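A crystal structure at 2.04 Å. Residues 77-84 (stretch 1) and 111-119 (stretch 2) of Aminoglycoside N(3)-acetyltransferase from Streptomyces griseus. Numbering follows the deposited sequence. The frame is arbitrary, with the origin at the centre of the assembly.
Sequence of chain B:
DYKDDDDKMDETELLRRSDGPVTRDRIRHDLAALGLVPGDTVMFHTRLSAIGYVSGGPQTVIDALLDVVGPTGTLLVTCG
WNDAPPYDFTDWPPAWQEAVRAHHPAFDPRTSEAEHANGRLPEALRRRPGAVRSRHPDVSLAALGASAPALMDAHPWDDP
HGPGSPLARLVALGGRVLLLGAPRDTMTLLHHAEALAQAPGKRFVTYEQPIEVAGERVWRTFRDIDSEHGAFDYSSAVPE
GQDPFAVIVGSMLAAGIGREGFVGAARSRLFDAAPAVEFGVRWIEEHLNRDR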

ATOM      1  N   VAL B  77      -5.846   6.335  13.158  1.00 36.70           N
ATOM      2  CA  VAL B  77      -4.695   6.745  12.358  1.00 38.64           C
ATOM      3  C   VAL B  77      -5.107   7.899  11.463  1.00 41.07           C
ATOM      4  O   VAL B  77      -6.291   8.155  11.252  1.00 37.62           O
ATOM      5  CB  VAL B  77      -4.129   5.616  11.466  1.00 33.87           C
ATOM      6  CG1 VAL B  77      -3.561   4.435  12.335  1.00 34.75           C
ATOM      7  CG2 VAL B  77      -5.201   5.140  10.530  1.00 30.69           C
ATOM      8  N   THR B  78      -4.119   8.589  10.916  1.00 39.20           N
ATOM      9  CA  THR B  78      -4.397   9.612   9.928  1.00 41.34           C
ATOM     10  C   THR B  78      -4.115   8.997   8.564  1.00 39.47           C
ATOM     11  O   THR B  78      -3.076   8.357   8.383  1.00 39.67           O
ATOM     12  CB  THR B  78      -3.584  10.881  10.197  1.00 41.54           C
ATOM     13  OG1 THR B  78      -3.795  11.804   9.134  1.00 52.92           O
ATOM     14  CG2 THR B  78      -2.067  10.614  10.248  1.00 45.45           C
ATOM     15  N   CYS B  79      -5.088   9.086   7.644  1.00 38.60           N
ATOM     16  CA  CYS B  79      -4.984   8.512   6.289  1.00 37.22           C
ATOM     17  C   CYS B  79      -4.749   9.553   5.197  1.00 39.83           C
ATOM     18  O   CYS B  79      -3.760   9.482   4.437  1.00 41.33           O
ATOM     19  CB  CYS B  79      -6.280   7.735   5.947  1.00 41.43           C
ATOM     20  SG  CYS B  79      -6.462   6.236   6.857  1.00 45.64           S
ATOM     21  N   GLY B  80      -5.654  10.516   5.044  1.00 37.71           N
ATOM     22  CA  GLY B  80      -5.594  11.374   3.858  1.00 37.46           C
ATOM     23  C   GLY B  80      -5.861  10.571   2.591  1.00 36.63           C
ATOM     24  O   GLY B  80      -6.336   9.448   2.624  1.00 37.37           O
ATOM     25  N   TRP B  81      -5.523  11.182   1.462  1.00 38.23           N
ATOM     26  CA  TRP B  81      -5.820  10.634   0.133  1.00 40.66           C
ATOM     27  C   TRP B  81      -4.602  10.817  -0.767  1.00 42.27           C
ATOM     28  O   TRP B  81      -4.277  11.952  -1.136  1.00 43.75           O
ATOM     29  CB  TRP B  81      -7.032  11.325  -0.476  1.00 41.65           C
ATOM     30  CG  TRP B  81      -7.474  10.822  -1.805  1.00 43.44           C
ATOM     31  CD1 TRP B  81      -7.118   9.626  -2.414  1.00 41.11           C
ATOM     32  CD2 TRP B  81      -8.332  11.502  -2.726  1.00 41.99           C
ATOM     33  NE1 TRP B  81      -7.701   9.543  -3.653  1.00 39.40           N
ATOM     34  CE2 TRP B  81      -8.461  10.675  -3.867  1.00 42.45           C
ATOM     35  CE3 TRP B  81      -9.041  12.717  -2.683  1.00 43.10           C
ATOM     36  CZ2 TRP B  81      -9.271  11.024  -4.958  1.00 43.43           C
ATOM     37  CZ3 TRP B  81      -9.826  13.078  -3.788  1.00 45.01           C
ATOM     38  CH2 TRP B  81      -9.934  12.234  -4.907  1.00 43.50           C
ATOM     39  N   ASN B  82      -3.927   9.707  -1.115  1.00 41.36           N
ATOM     40  CA  ASN B  82      -2.682   9.808  -1.878  1.00 43.05           C
ATOM     41  C   ASN B  82      -2.896  10.397  -3.257  1.00 42.71           C
ATOM     42  O   ASN B  82      -2.023  11.092  -3.776  1.00 46.85           O
ATOM     43  CB  ASN B  82      -2.008   8.447  -2.043  1.00 37.23           C
ATOM     44  CG  ASN B  82      -0.562   8.586  -2.447  1.00 43.80           C
ATOM     45  OD1 ASN B  82       0.273   8.989  -1.639  1.00 45.13           O
ATOM     46  ND2 ASN B  82      -0.262   8.314  -3.712  1.00 47.85           N
ATOM     47  N   ASP B  83      -4.022  10.107  -3.885  1.00 42.70           N
ATOM     48  CA  ASP B  83      -4.212  10.471  -5.286  1.00 43.96           C
ATOM     49  C   ASP B  83      -5.235  11.589  -5.459  1.00 45.36           C
ATOM     50  O   ASP B  83      -5.938  11.639  -6.468  1.00 44.94           O
ATOM     51  CB  ASP B  83      -4.603   9.221  -6.062  1.00 46.07           C
ATOM     52  CG  ASP B  83      -3.553   8.133  -5.887  1.00 53.74           C
ATOM     53  OD1 ASP B  83      -2.416   8.417  -6.253  1.00 55.32           O
ATOM     54  OD2 ASP B  83      -3.826   7.069  -5.294  1.00 55.63           O
ATOM     55  N   ALA B  84      -5.320  12.490  -4.478  1.00 48.30           N
ATOM     56  CA  ALA B  84      -6.170  13.669  -4.605  1.00 52.24           C
ATOM     57  C   ALA B  84      -5.628  14.585  -5.694  1.00 51.40           C
ATOM     58  O   ALA B  84      -4.431  14.595  -5.948  1.00 53.10           O
ATOM     59  CB  ALA B  84      -6.212  14.425  -3.282  1.00 53.12           C
ATOM     60  N   THR B 111     -11.854   2.625  -0.968  1.00 50.50           N
ATOM     61  CA  THR B 111     -10.767   2.251  -1.863  1.00 55.95           C
ATOM     62  C   THR B 111      -9.675   3.299  -2.039  1.00 53.91           C
ATOM     63  O   THR B 111      -8.560   2.926  -2.420  1.00 59.20           O
ATOM     64  CB  THR B 111     -11.320   1.889  -3.259  1.00 60.17           C
ATOM     65  OG1 THR B 111     -12.003   3.021  -3.804  1.00 60.12           O
ATOM     66  CG2 THR B 111     -12.300   0.697  -3.179  1.00 58.06           C
ATOM     67  N   SER B 112      -9.953   4.588  -1.825  1.00 50.71           N
ATOM     68  CA  SER B 112      -8.906   5.594  -1.999  1.00 46.44           C
ATOM     69  C   SER B 112      -7.774   5.352  -1.024  1.00 45.00           C
ATOM     70  O   SER B 112      -7.998   5.268   0.191  1.00 43.72           O
ATOM     71  CB  SER B 112      -9.452   7.006  -1.789  1.00 45.25           C
ATOM     72  OG  SER B 112     -10.495   7.239  -2.681  1.00 46.72           O
ATOM     73  N   GLU B 113      -6.550   5.245  -1.550  1.00 43.95           N
ATOM     74  CA  GLU B 113      -5.419   4.921  -0.694  1.00 45.98           C
ATOM     75  C   GLU B 113      -5.030   6.094   0.168  1.00 44.42           C
ATOM     76  O   GLU B 113      -5.156   7.263  -0.226  1.00 42.46           O
ATOM     77  CB  GLU B 113      -4.213   4.469  -1.509  1.00 53.07           C
ATOM     78  CG  GLU B 113      -4.574   3.356  -2.410  1.00 68.04           C
ATOM     79  CD  GLU B 113      -3.622   3.206  -3.554  1.00 81.52           C
ATOM     80  OE1 GLU B 113      -2.410   3.490  -3.367  1.00 80.72           O
ATOM     81  OE2 GLU B 113      -4.111   2.821  -4.643  1.00 91.08           O
ATOM     82  N   ALA B 114      -4.544   5.758   1.359  1.00 44.51           N
ATOM     83  CA  ALA B 114      -3.976   6.747   2.252  1.00 43.91           C
ATOM     84  C   ALA B 114      -2.731   7.360   1.625  1.00 41.26           C
ATOM     85  O   ALA B 114      -2.168   6.835   0.667  1.00 42.43           O
ATOM     86  CB  ALA B 114      -3.623   6.127   3.595  1.00 40.38           C
ATOM     87  N   GLU B 115      -2.333   8.515   2.153  1.00 42.78           N
ATOM     88  CA  GLU B 115      -1.114   9.160   1.691  1.00 44.94           C
ATOM     89  C   GLU B 115       0.084   8.257   1.955  1.00 46.66           C
ATOM     90  O   GLU B 115       0.242   7.732   3.059  1.00 42.25           O
ATOM     91  CB  GLU B 115      -0.930  10.506   2.392  1.00 55.99           C
ATOM     92  CG  GLU B 115      -1.377  11.698   1.536  1.00 74.06           C
ATOM     93  CD  GLU B 115      -1.921  12.864   2.345  1.00 89.72           C
ATOM     94  OE1 GLU B 115      -1.257  13.280   3.318  1.00 94.64           O
ATOM     95  OE2 GLU B 115      -3.003  13.391   2.000  1.00 97.30           O
ATOM     96  N   HIS B 116       0.955   8.113   0.946  1.00 47.36           N
ATOM     97  CA  HIS B 116       2.100   7.213   1.071  1.00 53.18           C
ATOM     98  C   HIS B 116       3.052   7.646   2.173  1.00 50.67           C
ATOM     99  O   HIS B 116       3.695   6.798   2.812  1.00 45.53           O
ATOM    100  CB  HIS B 116       2.843   7.130  -0.251  1.00 59.55           C
ATOM    101  CG  HIS B 116       2.085   6.405  -1.313  1.00 73.04           C
ATOM    102  ND1 HIS B 116       0.840   5.847  -1.088  1.00 74.57           N
ATOM    103  CD2 HIS B 116       2.393   6.142  -2.606  1.00 74.84           C
ATOM    104  CE1 HIS B 116       0.414   5.273  -2.199  1.00 75.90           C
ATOM    105  NE2 HIS B 116       1.340   5.434  -3.132  1.00 76.97           N
ATOM    106  N   ALA B 117       3.147   8.946   2.426  1.00 49.40           N
ATOM    107  CA  ALA B 117       4.046   9.423   3.469  1.00 53.70           C
ATOM    108  C   ALA B 117       3.657   8.911   4.852  1.00 54.31           C
ATOM    109  O   ALA B 117       4.505   8.869   5.738  1.00 53.46           O
ATOM    110  CB  ALA B 117       4.081  10.947   3.463  1.00 54.16           C
ATOM    111  N   ASN B 118       2.398   8.525   5.074  1.00 52.18           N
ATOM    112  CA  ASN B 118       2.053   7.989   6.388  1.00 55.54           C
ATOM    113  C   ASN B 118       2.507   6.541   6.581  1.00 53.48           C
ATOM    114  O   ASN B 118       2.425   6.024   7.705  1.00 51.02           O
ATOM    115  CB  ASN B 118       0.550   8.135   6.624  1.00 57.83           C
ATOM    116  CG  ASN B 118       0.124   9.593   6.661  1.00 60.36           C
ATOM    117  OD1 ASN B 118       0.952  10.475   6.912  1.00 64.86           O
ATOM    118  ND2 ASN B 118      -1.138   9.862   6.354  1.00 53.40           N
ATOM    119  N   GLY B 119       3.038   5.903   5.545  1.00 51.20           N
ATOM    120  CA  GLY B 119       3.642   4.591   5.701  1.00 50.23           C
ATOM    121  C   GLY B 119       2.582   3.512   5.662  1.00 45.08           C
ATOM    122  O   GLY B 119       1.400   3.764   5.431  1.00 45.91           O
TER
HETATM  123  O   HOH W   1      -2.456  12.365   6.341  1.00 68.69           O
HETATM  124  O   HOH W   2      -6.313   5.979  -4.505  1.00 63.00           O

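Two irregular segments can be held together much as strands are, by backbone amides and carbonyls meeting in near-linear hydrogen bonds, and this contact is a compact example. Along the second segment, Ser112 comes first, its CB packing 3.6 Å from CD1 of the Trp81 indole. Glu113 then supplies the first backbone link: its O accepts from Asn82 N at 2.9 Å and 171°, and also receives a CA-H...O contact from Trp81 CA at 3.5 Å. Its carboxylate lies near a like charge, OE1 being 4.3 Å from Asp83 OD2, but a water joins the two residues by donating to Asp83 OD2 and accepting from Glu113 N. Ala114 adds apolar packing, CB to Cys79 CB at 3.9 Å. The second backbone link follows at Glu115, whose N donates to Cys79 O (2.9 Å, 169°), while its OE2 takes a weak bond from Trp81 N at 3.4 Å. That carboxylate oxygen also occupies the space where a side chain on Gly80 would begin; the positive phi there independently favours glycine. At His116 a side chain takes over from the backbone: Asn82 OD1 accepts from His116 N at 2.8 Å and lies over one face of the imidazole. Finally, Asn118 points toward the first segment, and its ND2 donates to a water that also bonds Thr78 OG1.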